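Isomaltodextranase (Arthrobacter globiformis, PDB 5AWO) catalyses hydrolysis of (1->6)-alpha-D-glucosidic linkages in polysaccharides, releasing isomaltose units one after another from the non-reducing chain ends. Local coordinates at residues A25-V30 and W232-A237; A78-W83 and T97-S102; D158-D163 and L169-V174; D201-Y206 and A224-A229. All coordinates share one frame; numbering follows the deposited sequence.

In the fold
All four contacts lie in or around the catalytic TIM barrel of this GH27 enzyme. Interaction 1 reaches the probable proton donor, with the Arg27 side chain about 3 Å from that of Asp262, while interaction 4 contains the probable nucleophile, Asp201. These two share helix 223-237, their centres 15 Å apart. Interactions 3 and 4 touch directly, centres 11 Å apart, with Phe160 against Phe202 and Trp171 against Tyr206. The Phe160 side chain comes about 7 Å from that of Asp201. Interaction 2 touches none of the others, yet its Asp81 lies about 6 Å from Asp201, side chain to side chain. Gly82 and Phe160 each lie about 4 Å from a bound acetate, probably from the crystallisation liquor.

Interaction 1: residues A25-V30 and W232-A237; sequences ASRNSV and WINEAA
Arg27 reaches out of its loop to the last turn of helix 223-237 and meets Asn234, its NH2 donating to OD1 over 2.9 Å with a fairly straight N-H...O angle of 163°. The oxygen lies at the edge of the guanidinium, essentially in its plane, and the guanidinium and amide planes stand 76° apart. The tight part of the contact gathers round this one oxygen. Besides the bond from NH2, the aliphatic shaft of the arginine passes alongside, with Arg27 CD 3.4 Å and Arg27 CG 3.5 Å from Asn234 OD1; the two side chains run antiparallel, each reaching back past the other. The arginine chain is extended as far as CD and then bends at chi3 (146°), which swings the guanidinium across to the helix.

Two further bonds fix its rotation: NE forms a salt bridge with Asp262, the probable proton donor, and NH1 donates to Gly238 O just beyond the helix end. Asn234 is thus consistent with a second-shell role, steadying the arginine that pairs with Asp262; Ser29 OG bonds the same carboxylate.

Away from this oxygen the fit is looser. Ala237 CB comes no nearer than 4.1 Å to Arg27 NH2, and on the solvent side Glu235 turns away from the loop to bond Gln184.

Around the contact, Arg27 and Ala237 both pack on Val243 of barrel strand 242-245, Asn234 touches Asn260 at the end of helix 251-260, and Ala236 faces helix 179-192, while Ser29 caps the start of helix 30-34.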
loop_
_atom_site.group_PDB
_atom_site.type_symbol
_atom_site.label_atom_id
_atom_site.label_comp_id
_atom_site.label_asym_id
_atom_site.label_seq_id
_atom_site.Cartn_x
_atom_site.Cartn_y
_atom_site.Cartn_z
ATOM N N ALA A 25 -5.863 -13.999 4.260
ATOM C CA ALA A 25 -6.402 -12.992 5.148
ATOM C C ALA A 25 -6.270 -11.568 4.568
ATOM O O ALA A 25 -6.411 -10.594 5.305
ATOM C CB ALA A 25 -5.733 -13.084 6.506
ATOM N N SER A 26 -6.006 -11.457 3.270
ATOM C CA SER A 26 -5.946 -10.151 2.615
ATOM C C SER A 26 -6.890 -10.079 1.436
ATOM O O SER A 26 -7.273 -11.112 0.865
ATOM C CB SER A 26 -4.518 -9.852 2.166
ATOM O OG SER A 26 -4.147 -10.620 1.027
ATOM N N ARG A 27 -7.290 -8.869 1.072
ATOM C CA ARG A 27 -8.123 -8.656 -0.102
ATOM C C ARG A 27 -7.464 -9.166 -1.363
ATOM O O ARG A 27 -8.142 -9.655 -2.270
ATOM C CB ARG A 27 -8.461 -7.165 -0.235
ATOM C CG ARG A 27 -9.051 -6.730 -1.564
ATOM C CD ARG A 27 -9.494 -5.277 -1.488
ATOM N NE ARG A 27 -9.341 -4.547 -2.725
ATOM C CZ ARG A 27 -10.257 -4.402 -3.675
ATOM N NH1 ARG A 27 -9.988 -3.695 -4.733
ATOM N NH2 ARG A 27 -11.463 -4.989 -3.575
ATOM N N ASN A 28 -6.140 -9.034 -1.454
ATOM C CA ASN A 28 -5.379 -9.726 -2.500
ATOM C C ASN A 28 -5.840 -9.369 -3.896
ATOM O O ASN A 28 -5.963 -10.248 -4.793
ATOM C CB ASN A 28 -5.522 -11.251 -2.232
ATOM C CG ASN A 28 -4.636 -12.113 -3.094
ATOM O OD1 ASN A 28 -3.461 -11.829 -3.349
ATOM N ND2 ASN A 28 -5.205 -13.237 -3.533
ATOM N N SER A 29 -6.089 -8.083 -4.124
ATOM C CA SER A 29 -6.600 -7.613 -5.403
ATOM C C SER A 29 -5.485 -7.453 -6.451
ATOM O O SER A 29 -4.308 -7.427 -6.137
ATOM C CB SER A 29 -7.304 -6.280 -5.243
ATOM O OG SER A 29 -6.342 -5.216 -5.289
ATOM N N VAL A 30 -5.898 -7.282 -7.710
ATOM C CA VAL A 30 -4.974 -7.016 -8.783
ATOM C C VAL A 30 -4.136 -5.757 -8.489
ATOM O O VAL A 30 -2.994 -5.651 -8.934
ATOM C CB VAL A 30 -5.739 -6.910 -10.132
ATOM C CG1 VAL A 30 -6.756 -5.781 -10.146
ATOM C CG2 VAL A 30 -4.787 -6.845 -11.307
ATOM N N TRP A 232 -18.367 -5.213 2.746
ATOM C CA TRP A 232 -19.278 -4.786 1.699
ATOM C C TRP A 232 -18.582 -3.931 0.640
ATOM O O TRP A 232 -18.805 -4.055 -0.565
ATOM C CB TRP A 232 -20.413 -3.962 2.301
ATOM C CG TRP A 232 -21.387 -4.717 3.159
ATOM C CD1 TRP A 232 -21.537 -6.072 3.258
ATOM C CD2 TRP A 232 -22.352 -4.141 4.041
ATOM N NE1 TRP A 232 -22.562 -6.366 4.133
ATOM C CE2 TRP A 232 -23.076 -5.195 4.621
ATOM C CE3 TRP A 232 -22.696 -2.834 4.361
ATOM C CZ2 TRP A 232 -24.113 -4.970 5.529
ATOM C CZ3 TRP A 232 -23.721 -2.613 5.281
ATOM C CH2 TRP A 232 -24.414 -3.678 5.836
ATOM N N ILE A 233 -17.750 -3.005 1.119
ATOM C CA ILE A 233 -16.999 -2.091 0.238
ATOM C C ILE A 233 -16.034 -2.869 -0.692
ATOM O O ILE A 233 -15.989 -2.638 -1.893
ATOM C CB ILE A 233 -16.238 -1.050 1.096
ATOM C CG1 ILE A 233 -17.221 -0.111 1.817
ATOM C CG2 ILE A 233 -15.253 -0.256 0.268
ATOM C CD1 ILE A 233 -16.609 0.708 2.952
ATOM N N ASN A 234 -15.302 -3.797 -0.085
ATOM C CA ASN A 234 -14.380 -4.669 -0.813
ATOM C C ASN A 234 -15.116 -5.405 -1.934
ATOM O O ASN A 234 -14.746 -5.321 -3.091
ATOM C CB ASN A 234 -13.765 -5.639 0.203
ATOM C CG ASN A 234 -12.900 -6.715 -0.399
ATOM O OD1 ASN A 234 -12.546 -6.706 -1.567
ATOM N ND2 ASN A 234 -12.575 -7.677 0.451
ATOM N N GLU A 235 -16.195 -6.094 -1.577
ATOM C CA GLU A 235 -16.944 -6.831 -2.577
ATOM C C GLU A 235 -17.448 -5.936 -3.716
ATOM O O GLU A 235 -17.361 -6.286 -4.894
ATOM C CB GLU A 235 -18.116 -7.558 -1.908
ATOM C CG GLU A 235 -18.969 -8.360 -2.892
ATOM C CD GLU A 235 -20.116 -9.118 -2.233
ATOM O OE1 GLU A 235 -20.852 -8.525 -1.428
ATOM O OE2 GLU A 235 -20.290 -10.325 -2.530
ATOM N N ALA A 236 -17.999 -4.775 -3.375
ATOM C CA ALA A 236 -18.524 -3.875 -4.369
ATOM C C ALA A 236 -17.452 -3.221 -5.250
ATOM O O ALA A 236 -17.697 -2.909 -6.418
ATOM C CB ALA A 236 -19.370 -2.822 -3.692
ATOM N N ALA A 237 -16.279 -2.933 -4.674
ATOM C CA ALA A 237 -15.189 -2.365 -5.471
ATOM C C ALA A 237 -14.659 -3.396 -6.470
ATOM O O ALA A 237 -14.222 -3.058 -7.576
ATOM C CB ALA A 237 -14.055 -1.908 -4.547
#

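Interaction 2: residues A78-W83 and T97-S102; sequences ACTDGW and TSYNDS
The phenol ring of Tyr99 meets the backbone of 78-83 mainly with its edge: Asp81 O lies in the ring plane, 3.6 Å from Tyr99 CE1, and Gly82 O is also near that plane. Over one face, offset toward the rim, sits water 1, and the ring of Trp103 meets Tyr99 as well. Thr80 runs antiparallel to the tyrosine side chain, its CB 3.9 Å from Tyr99 CD1, while its OG1 accepts from Tyr124 N. At the tip, Tyr99 OH donates to Gly82 O over 2.7 Å, nearly in line with the carbonyl (C=O...O angle 165°).

Segment 78-83 leaves the C-terminal end of barrel strand 77-79, the catalytic end of a TIM barrel, and 97-102 belongs to the long loop that returns to helix 107-116. Tyr99 and water 1 tie the two together. The water donates to Trp83 O and Tyr99 O and accepts from Asn100 ND2, 2.8 Å from that nitrogen. A phenylalanine at Tyr99 would probably leave the buried Gly82 O without its donor and the start of this loop less firmly held. Asn100 OD1 forms an Asx turn, taking Ser102 N on one face of its amide and Ser102 OG on the other.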
loop_
_atom_site.group_PDB
_atom_site.type_symbol
_atom_site.label_atom_id
_atom_site.label_comp_id
_atom_site.label_asym_id
_atom_site.label_seq_id
_atom_site.Cartn_x
_atom_site.Cartn_y
_atom_site.Cartn_z
ATOM N N ALA A 78 -7.018 12.647 -11.403
ATOM C CA ALA A 78 -7.283 13.864 -10.655
ATOM C C ALA A 78 -8.295 13.510 -9.588
ATOM O O ALA A 78 -9.418 13.062 -9.901
ATOM C CB ALA A 78 -7.830 14.956 -11.552
ATOM N N CYS A 79 -7.893 13.628 -8.328
ATOM C CA CYS A 79 -8.674 13.115 -7.202
ATOM C C CYS A 79 -9.210 14.221 -6.321
ATOM O O CYS A 79 -8.470 15.134 -5.926
ATOM C CB CYS A 79 -7.792 12.203 -6.357
ATOM S SG CYS A 79 -8.619 11.225 -5.056
ATOM N N THR A 80 -10.496 14.173 -6.011
ATOM C CA THR A 80 -11.071 15.080 -5.050
ATOM C C THR A 80 -10.649 14.708 -3.624
ATOM O O THR A 80 -9.922 13.751 -3.381
ATOM C CB THR A 80 -12.608 15.128 -5.200
ATOM O OG1 THR A 80 -13.161 13.847 -4.876
ATOM C CG2 THR A 80 -13.012 15.488 -6.625
ATOM N N ASP A 81 -11.101 15.528 -2.682
ATOM C CA ASP A 81 -10.799 15.318 -1.278
ATOM C C ASP A 81 -11.994 15.711 -0.413
ATOM O O ASP A 81 -13.150 15.559 -0.856
ATOM C CB ASP A 81 -9.487 16.031 -0.891
ATOM C CG ASP A 81 -8.806 15.364 0.291
ATOM O OD1 ASP A 81 -8.353 14.207 0.156
ATOM O OD2 ASP A 81 -8.796 16.028 1.364
ATOM N N GLY A 82 -11.774 16.114 0.832
ATOM C CA GLY A 82 -12.821 16.424 1.763
ATOM C C GLY A 82 -13.455 17.781 1.549
ATOM O O GLY A 82 -13.537 18.250 0.419
ATOM N N TRP A 83 -13.932 18.376 2.637
ATOM C CA TRP A 83 -14.738 19.580 2.595
ATOM C C TRP A 83 -15.983 19.289 1.754
ATOM O O TRP A 83 -16.326 20.072 0.872
ATOM C CB TRP A 83 -13.942 20.793 2.076
ATOM C CG TRP A 83 -12.857 21.147 3.034
ATOM C CD1 TRP A 83 -12.923 22.066 4.038
ATOM C CD2 TRP A 83 -11.552 20.568 3.105
ATOM N NE1 TRP A 83 -11.733 22.109 4.736
ATOM C CE2 TRP A 83 -10.878 21.196 4.181
ATOM C CE3 TRP A 83 -10.883 19.579 2.382
ATOM C CZ2 TRP A 83 -9.578 20.849 4.557
ATOM C CZ3 TRP A 83 -9.562 19.241 2.761
ATOM C CH2 TRP A 83 -8.937 19.882 3.826
ATOM N N THR A 97 -24.250 13.842 -6.484
ATOM C CA THR A 97 -24.115 14.044 -7.921
ATOM C C THR A 97 -22.895 14.858 -8.354
ATOM O O THR A 97 -22.521 14.817 -9.513
ATOM C CB THR A 97 -25.376 14.716 -8.489
ATOM O OG1 THR A 97 -25.574 15.954 -7.816
ATOM C CG2 THR A 97 -26.595 13.830 -8.305
ATOM N N SER A 98 -22.262 15.577 -7.432
ATOM C CA SER A 98 -21.070 16.348 -7.786
ATOM C C SER A 98 -20.191 16.530 -6.559
ATOM O O SER A 98 -20.530 16.059 -5.479
ATOM C CB SER A 98 -21.442 17.697 -8.401
ATOM O OG SER A 98 -20.301 18.301 -8.997
ATOM N N TYR A 99 -19.075 17.252 -6.724
ATOM C CA TYR A 99 -18.171 17.489 -5.597
ATOM C C TYR A 99 -18.710 18.519 -4.593
ATOM O O TYR A 99 -18.495 18.400 -3.390
ATOM C CB TYR A 99 -16.777 17.905 -6.087
ATOM C CG TYR A 99 -15.917 18.422 -4.961
ATOM C CD1 TYR A 99 -15.361 17.565 -4.023
ATOM C CD2 TYR A 99 -15.719 19.782 -4.784
ATOM C CE1 TYR A 99 -14.601 18.055 -2.960
ATOM C CE2 TYR A 99 -14.949 20.273 -3.733
ATOM C CZ TYR A 99 -14.405 19.398 -2.818
ATOM O OH TYR A 99 -13.687 19.907 -1.766
ATOM N N ASN A 100 -19.426 19.530 -5.095
ATOM C CA ASN A 100 -19.954 20.596 -4.257
ATOM C C ASN A 100 -21.199 21.190 -4.919
ATOM O O ASN A 100 -21.283 21.210 -6.128
ATOM C CB ASN A 100 -18.892 21.700 -4.085
ATOM C CG ASN A 100 -19.323 22.790 -3.128
ATOM O OD1 ASN A 100 -19.799 23.868 -3.547
ATOM N ND2 ASN A 100 -19.190 22.533 -1.842
ATOM N N ASP A 101 -22.141 21.655 -4.108
ATOM C CA ASP A 101 -23.388 22.241 -4.633
ATOM C C ASP A 101 -23.162 23.458 -5.553
ATOM O O ASP A 101 -24.062 23.795 -6.322
ATOM C CB ASP A 101 -24.339 22.626 -3.489
ATOM C CG ASP A 101 -24.945 21.428 -2.780
ATOM O OD1 ASP A 101 -24.782 20.276 -3.252
ATOM O OD2 ASP A 101 -25.563 21.662 -1.720
ATOM N N SER A 102 -21.995 24.125 -5.457
ATOM C CA SER A 102 -21.657 25.261 -6.347
ATOM C C SER A 102 -21.279 24.843 -7.758
ATOM O O SER A 102 -21.226 25.680 -8.676
ATOM C CB SER A 102 -20.515 26.115 -5.764
ATOM O OG SER A 102 -19.285 25.402 -5.768
HETATM O O HOH W 1 -18.173 20.041 -1.199
#

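Interaction 3: residues D158-D163 and L169-V174; sequences DFFARD and LYWLDV
Tyr170 lies beside Phe159, the two side chains pointing the same way. Its CB starts 3.8 Å from Asp158 O, and CD2 stays beside that carbonyl at 3.7 Å. Further out, Phe159 CE1 comes over the ring face toward its rim, 3.4 Å from Tyr170 CZ, and at the tip Tyr170 OH is 3.6 Å from Phe159 CZ. The ring planes are inclined at 33°, neither stacked nor edge-to-face. As cross-strand partners both leave on the same side of the pair; with each CG anti to the carbonyl carbon (chi1 -72° in Tyr170) the rings run on together.

Phe159 and Tyr170 form the single non-hydrogen-bonded pair of a short antiparallel pairing, in which 158-159 is only a weakly bonded strand. Trp171 N donates to Asp158 O and Phe160 N to Leu169 O, 2.7 Å apart, and strand 169-172 pairs with strand 129-131 through its other edge. An alanine in place of Tyr170 would probably strip the Phe159 ring of its flat neighbour and leave it freer to turn.

On the other side of the pairing, Phe160 turns its edge to the face of the Trp171 six-membered ring, planes at 89°, with Phe160 CD1 3.5 Å from Trp171 CZ2. Trp129 stacks on Trp171. Asp158 OD2 pairs with His221 and, through water 2, with Trp171 O.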
loop_
_atom_site.group_PDB
_atom_site.type_symbol
_atom_site.label_atom_id
_atom_site.label_comp_id
_atom_site.label_asym_id
_atom_site.label_seq_id
_atom_site.Cartn_x
_atom_site.Cartn_y
_atom_site.Cartn_z
ATOM N N ASP A 158 -27.203 10.580 14.973
ATOM C CA ASP A 158 -25.907 9.880 14.820
ATOM C C ASP A 158 -25.133 10.531 13.658
ATOM O O ASP A 158 -24.978 9.953 12.578
ATOM C CB ASP A 158 -26.134 8.367 14.614
ATOM C CG ASP A 158 -24.849 7.559 14.568
ATOM O OD1 ASP A 158 -23.746 8.120 14.721
ATOM O OD2 ASP A 158 -24.930 6.333 14.371
ATOM N N PHE A 159 -24.691 11.765 13.892
ATOM C CA PHE A 159 -23.972 12.563 12.912
ATOM C C PHE A 159 -22.485 12.300 12.971
ATOM O O PHE A 159 -21.890 12.103 14.049
ATOM C CB PHE A 159 -24.172 14.065 13.119
ATOM C CG PHE A 159 -25.574 14.505 12.846
ATOM C CD1 PHE A 159 -26.084 14.498 11.549
ATOM C CD2 PHE A 159 -26.388 14.909 13.873
ATOM C CE1 PHE A 159 -27.394 14.890 11.291
ATOM C CE2 PHE A 159 -27.693 15.325 13.614
ATOM C CZ PHE A 159 -28.191 15.311 12.337
ATOM N N PHE A 160 -21.896 12.255 11.784
ATOM C CA PHE A 160 -20.452 12.374 11.662
ATOM C C PHE A 160 -19.998 13.637 12.384
ATOM O O PHE A 160 -20.539 14.722 12.154
ATOM C CB PHE A 160 -20.099 12.446 10.171
ATOM C CG PHE A 160 -18.689 12.896 9.902
ATOM C CD1 PHE A 160 -17.621 12.111 10.293
ATOM C CD2 PHE A 160 -18.453 14.084 9.279
ATOM C CE1 PHE A 160 -16.314 12.530 10.049
ATOM C CE2 PHE A 160 -17.165 14.514 9.033
ATOM C CZ PHE A 160 -16.095 13.733 9.428
ATOM N N ALA A 161 -18.991 13.485 13.246
ATOM C CA ALA A 161 -18.399 14.617 13.986
ATOM C C ALA A 161 -19.384 15.316 14.919
ATOM O O ALA A 161 -19.196 16.482 15.236
ATOM C CB ALA A 161 -17.747 15.616 13.030
ATOM N N ARG A 162 -20.415 14.596 15.341
ATOM C CA ARG A 162 -21.471 15.145 16.201
ATOM C C ARG A 162 -20.915 15.966 17.356
ATOM O O ARG A 162 -21.415 17.051 17.661
ATOM C CB ARG A 162 -22.277 13.977 16.746
ATOM C CG ARG A 162 -23.363 14.294 17.761
ATOM C CD ARG A 162 -23.925 12.998 18.314
ATOM N NE ARG A 162 -22.975 12.302 19.180
ATOM C CZ ARG A 162 -23.160 11.106 19.727
ATOM N NH1 ARG A 162 -24.268 10.420 19.505
ATOM N NH2 ARG A 162 -22.216 10.590 20.504
ATOM N N ASP A 163 -19.877 15.455 18.001
ATOM C CA ASP A 163 -19.447 16.063 19.255
ATOM C C ASP A 163 -18.589 17.297 19.074
ATOM O O ASP A 163 -18.325 17.997 20.053
ATOM C CB ASP A 163 -18.769 15.029 20.140
ATOM C CG ASP A 163 -19.668 13.871 20.451
ATOM O OD1 ASP A 163 -20.857 14.088 20.787
ATOM O OD2 ASP A 163 -19.224 12.723 20.363
ATOM N N LEU A 169 -23.780 15.213 7.887
ATOM C CA LEU A 169 -23.636 13.853 7.409
ATOM C C LEU A 169 -23.960 12.902 8.537
ATOM O O LEU A 169 -23.431 13.047 9.655
ATOM C CB LEU A 169 -22.177 13.582 6.963
ATOM C CG LEU A 169 -21.628 14.437 5.818
ATOM C CD1 LEU A 169 -20.124 14.284 5.649
ATOM C CD2 LEU A 169 -22.336 14.103 4.528
ATOM N N TYR A 170 -24.859 11.945 8.307
ATOM C CA TYR A 170 -25.043 10.866 9.240
ATOM C C TYR A 170 -24.031 9.772 9.009
ATOM O O TYR A 170 -23.591 9.569 7.868
ATOM C CB TYR A 170 -26.430 10.223 9.075
ATOM C CG TYR A 170 -27.588 11.048 9.551
ATOM C CD1 TYR A 170 -28.238 11.937 8.705
ATOM C CD2 TYR A 170 -28.052 10.930 10.857
ATOM C CE1 TYR A 170 -29.310 12.705 9.158
ATOM C CE2 TYR A 170 -29.122 11.693 11.309
ATOM C CZ TYR A 170 -29.743 12.567 10.449
ATOM O OH TYR A 170 -30.814 13.331 10.893
ATOM N N TRP A 171 -23.701 9.016 10.045
ATOM C CA TRP A 171 -23.118 7.715 9.843
ATOM C C TRP A 171 -24.248 6.703 9.639
ATOM O O TRP A 171 -25.222 6.678 10.389
ATOM C CB TRP A 171 -22.284 7.272 11.040
ATOM C CG TRP A 171 -20.917 7.890 11.150
ATOM C CD1 TRP A 171 -20.412 8.563 12.231
ATOM C CD2 TRP A 171 -19.849 7.814 10.195
ATOM N NE1 TRP A 171 -19.131 8.941 11.992
ATOM C CE2 TRP A 171 -18.747 8.491 10.756
ATOM C CE3 TRP A 171 -19.714 7.247 8.929
ATOM C CZ2 TRP A 171 -17.516 8.615 10.090
ATOM C CZ3 TRP A 171 -18.492 7.366 8.264
ATOM C CH2 TRP A 171 -17.409 8.058 8.839
ATOM N N LEU A 172 -24.108 5.883 8.613
ATOM C CA LEU A 172 -25.038 4.797 8.326
ATOM C C LEU A 172 -25.130 3.825 9.464
ATOM O O LEU A 172 -24.136 3.499 10.068
ATOM C CB LEU A 172 -24.545 4.065 7.071
ATOM C CG LEU A 172 -25.261 2.755 6.711
ATOM C CD1 LEU A 172 -26.653 3.096 6.262
ATOM C CD2 LEU A 172 -24.490 2.012 5.634
ATOM N N ASP A 173 -26.347 3.353 9.753
ATOM C CA ASP A 173 -26.549 2.235 10.661
ATOM C C ASP A 173 -26.591 0.940 9.864
ATOM O O ASP A 173 -27.595 0.613 9.218
ATOM C CB ASP A 173 -27.835 2.404 11.458
ATOM C CG ASP A 173 -28.052 1.274 12.443
ATOM O OD1 ASP A 173 -27.259 0.315 12.519
ATOM O OD2 ASP A 173 -29.069 1.371 13.159
ATOM N N VAL A 174 -25.487 0.201 9.889
ATOM C CA VAL A 174 -25.359 -1.027 9.098
ATOM C C VAL A 174 -26.291 -2.159 9.538
ATOM O O VAL A 174 -26.401 -3.174 8.831
ATOM C CB VAL A 174 -23.894 -1.541 8.997
ATOM C CG1 VAL A 174 -22.995 -0.475 8.403
ATOM C CG2 VAL A 174 -23.369 -2.016 10.344
HETATM O O HOH W 2 -26.826 5.673 12.348
HETATM O O HOH W 3 -21.689 16.042 9.837
#

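Interaction 4: residues D201-Y206 and A224-A229; sequences DFLSWY and ANYELA
Tyr206 and Tyr226 meet at a slant, Tyr206 CD2 lying near the plane of the Tyr226 ring, at its edge, and 4.1 Å from Tyr226 CD1. The same flank of Tyr206 carries on to the helix backbone, with CE2 3.9 Å from Tyr226 CA, which lies in the plane of the Tyr206 ring. Both tyrosines leave their helices with CG anti to the backbone N (chi1 172° in Tyr206), and this sends the first ring straight across the gap between helices 203-208 and 223-237. Its hydroxyl ends against the aliphatic part of Asn225, Tyr206 OH to Asn225 CB being 3.4 Å.

Leu203 stands about square to Tyr226, its CB 3.9 Å from Tyr226 OH and its CD2 4.1 Å from Tyr226 CE1. One turn of helix thus sets Leu203 and Tyr206 against the same tyrosine. His221 stacks on Tyr206, and Trp171 meets that ring edge-to-face.

No hydrogen bond joins the two segments. Tyr226 OH and Asn225 ND2 find their partners, Glu257 and His221 O, outside them, while the contact itself is van der Waals packing. Between these two segments, the fit of helix 203-208, which follows the probable nucleophile Asp201, against helix 223-237 probably rests on packing rather than on polar bonds.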
loop_
_atom_site.group_PDB
_atom_site.type_symbol
_atom_site.label_atom_id
_atom_site.label_comp_id
_atom_site.label_asym_id
_atom_site.label_seq_id
_atom_site.Cartn_x
_atom_site.Cartn_y
_atom_site.Cartn_z
ATOM N N ASP A 201 -12.204 8.064 3.984
ATOM C CA ASP A 201 -11.578 8.681 5.153
ATOM C C ASP A 201 -12.477 8.597 6.384
ATOM O O ASP A 201 -13.633 8.180 6.296
ATOM C CB ASP A 201 -11.315 10.158 4.781
ATOM C CG ASP A 201 -10.317 10.909 5.686
ATOM O OD1 ASP A 201 -9.757 10.331 6.639
ATOM O OD2 ASP A 201 -10.143 12.128 5.389
ATOM N N PHE A 202 -11.916 8.966 7.546
ATOM C CA PHE A 202 -12.649 9.021 8.818
ATOM C C PHE A 202 -13.154 7.657 9.276
ATOM O O PHE A 202 -14.097 7.546 10.067
ATOM C CB PHE A 202 -13.757 10.086 8.755
ATOM C CG PHE A 202 -13.200 11.490 8.711
ATOM C CD1 PHE A 202 -12.746 12.094 9.870
ATOM C CD2 PHE A 202 -13.079 12.167 7.529
ATOM C CE1 PHE A 202 -12.205 13.357 9.849
ATOM C CE2 PHE A 202 -12.529 13.442 7.488
ATOM C CZ PHE A 202 -12.086 14.037 8.657
ATOM N N LEU A 203 -12.410 6.635 8.876
ATOM C CA LEU A 203 -12.748 5.272 9.264
ATOM C C LEU A 203 -12.781 5.075 10.778
ATOM O O LEU A 203 -13.708 4.474 11.326
ATOM C CB LEU A 203 -11.757 4.307 8.615
ATOM C CG LEU A 203 -11.953 4.145 7.118
ATOM C CD1 LEU A 203 -10.745 3.447 6.513
ATOM C CD2 LEU A 203 -13.240 3.388 6.820
ATOM N N SER A 204 -11.763 5.581 11.453
ATOM C CA SER A 204 -11.623 5.420 12.890
ATOM C C SER A 204 -12.733 6.144 13.626
ATOM O O SER A 204 -13.225 5.680 14.663
ATOM C CB SER A 204 -10.243 5.911 13.343
ATOM O OG SER A 204 -9.956 7.249 12.919
ATOM N N TRP A 205 -13.164 7.276 13.078
ATOM C CA TRP A 205 -14.282 8.006 13.687
ATOM C C TRP A 205 -15.597 7.221 13.603
ATOM O O TRP A 205 -16.339 7.174 14.592
ATOM C CB TRP A 205 -14.435 9.386 13.076
ATOM C CG TRP A 205 -13.311 10.345 13.357
ATOM C CD1 TRP A 205 -12.026 10.049 13.704
ATOM C CD2 TRP A 205 -13.395 11.783 13.316
ATOM N NE1 TRP A 205 -11.310 11.212 13.875
ATOM C CE2 TRP A 205 -12.117 12.287 13.639
ATOM C CE3 TRP A 205 -14.425 12.690 13.047
ATOM C CZ2 TRP A 205 -11.845 13.660 13.696
ATOM C CZ3 TRP A 205 -14.157 14.057 13.109
ATOM C CH2 TRP A 205 -12.876 14.528 13.432
ATOM N N TYR A 206 -15.865 6.589 12.469
ATOM C CA TYR A 206 -16.971 5.594 12.407
ATOM C C TYR A 206 -16.791 4.471 13.441
ATOM O O TYR A 206 -17.707 4.160 14.206
ATOM C CB TYR A 206 -17.083 4.994 11.000
ATOM C CG TYR A 206 -18.070 3.854 10.960
ATOM C CD1 TYR A 206 -19.435 4.110 10.857
ATOM C CD2 TYR A 206 -17.656 2.538 11.047
ATOM C CE1 TYR A 206 -20.344 3.073 10.858
ATOM C CE2 TYR A 206 -18.566 1.501 11.053
ATOM C CZ TYR A 206 -19.913 1.783 10.961
ATOM O OH TYR A 206 -20.785 0.696 10.969
ATOM N N ALA A 224 -17.571 -5.230 14.993
ATOM C CA ALA A 224 -18.221 -6.126 14.056
ATOM C C ALA A 224 -18.822 -5.331 12.898
ATOM O O ALA A 224 -18.730 -5.731 11.741
ATOM C CB ALA A 224 -19.295 -6.962 14.769
ATOM N N ASN A 225 -19.402 -4.180 13.210
ATOM C CA ASN A 225 -20.001 -3.336 12.184
ATOM C C ASN A 225 -18.952 -2.770 11.226
ATOM O O ASN A 225 -19.174 -2.702 10.029
ATOM C CB ASN A 225 -20.800 -2.208 12.816
ATOM C CG ASN A 225 -22.116 -2.681 13.392
ATOM O OD1 ASN A 225 -22.604 -3.756 13.040
ATOM N ND2 ASN A 225 -22.679 -1.892 14.272
ATOM N N TYR A 226 -17.805 -2.390 11.766
ATOM C CA TYR A 226 -16.679 -1.931 10.947
ATOM C C TYR A 226 -16.189 -3.014 10.003
ATOM O O TYR A 226 -15.999 -2.777 8.801
ATOM C CB TYR A 226 -15.551 -1.512 11.887
ATOM C CG TYR A 226 -14.299 -0.971 11.221
ATOM C CD1 TYR A 226 -14.326 0.218 10.518
ATOM C CD2 TYR A 226 -13.098 -1.632 11.334
ATOM C CE1 TYR A 226 -13.186 0.723 9.933
ATOM C CE2 TYR A 226 -11.938 -1.123 10.770
ATOM C CZ TYR A 226 -11.984 0.052 10.078
ATOM O OH TYR A 226 -10.835 0.589 9.507
ATOM N N GLU A 227 -15.992 -4.218 10.531
ATOM C CA GLU A 227 -15.615 -5.348 9.685
ATOM C C GLU A 227 -16.639 -5.662 8.602
ATOM O O GLU A 227 -16.305 -5.948 7.459
ATOM C CB GLU A 227 -15.340 -6.572 10.551
ATOM C CG GLU A 227 -14.064 -6.353 11.351
ATOM C CD GLU A 227 -13.719 -7.477 12.288
ATOM O OE1 GLU A 227 -14.631 -8.204 12.729
ATOM O OE2 GLU A 227 -12.512 -7.608 12.574
ATOM N N LEU A 228 -17.912 -5.610 8.977
ATOM C CA LEU A 228 -18.971 -5.868 8.022
ATOM C C LEU A 228 -18.985 -4.811 6.905
ATOM O O LEU A 228 -19.026 -5.140 5.715
ATOM C CB LEU A 228 -20.306 -5.862 8.769
ATOM C CG LEU A 228 -21.547 -6.126 7.929
ATOM C CD1 LEU A 228 -21.465 -7.519 7.340
ATOM C CD2 LEU A 228 -22.785 -5.982 8.799
ATOM N N ALA A 229 -18.939 -3.546 7.296
ATOM C CA ALA A 229 -18.924 -2.433 6.342
ATOM C C ALA A 229 -17.756 -2.548 5.360
ATOM O O ALA A 229 -17.932 -2.401 4.157
ATOM C CB ALA A 229 -18.882 -1.109 7.068
#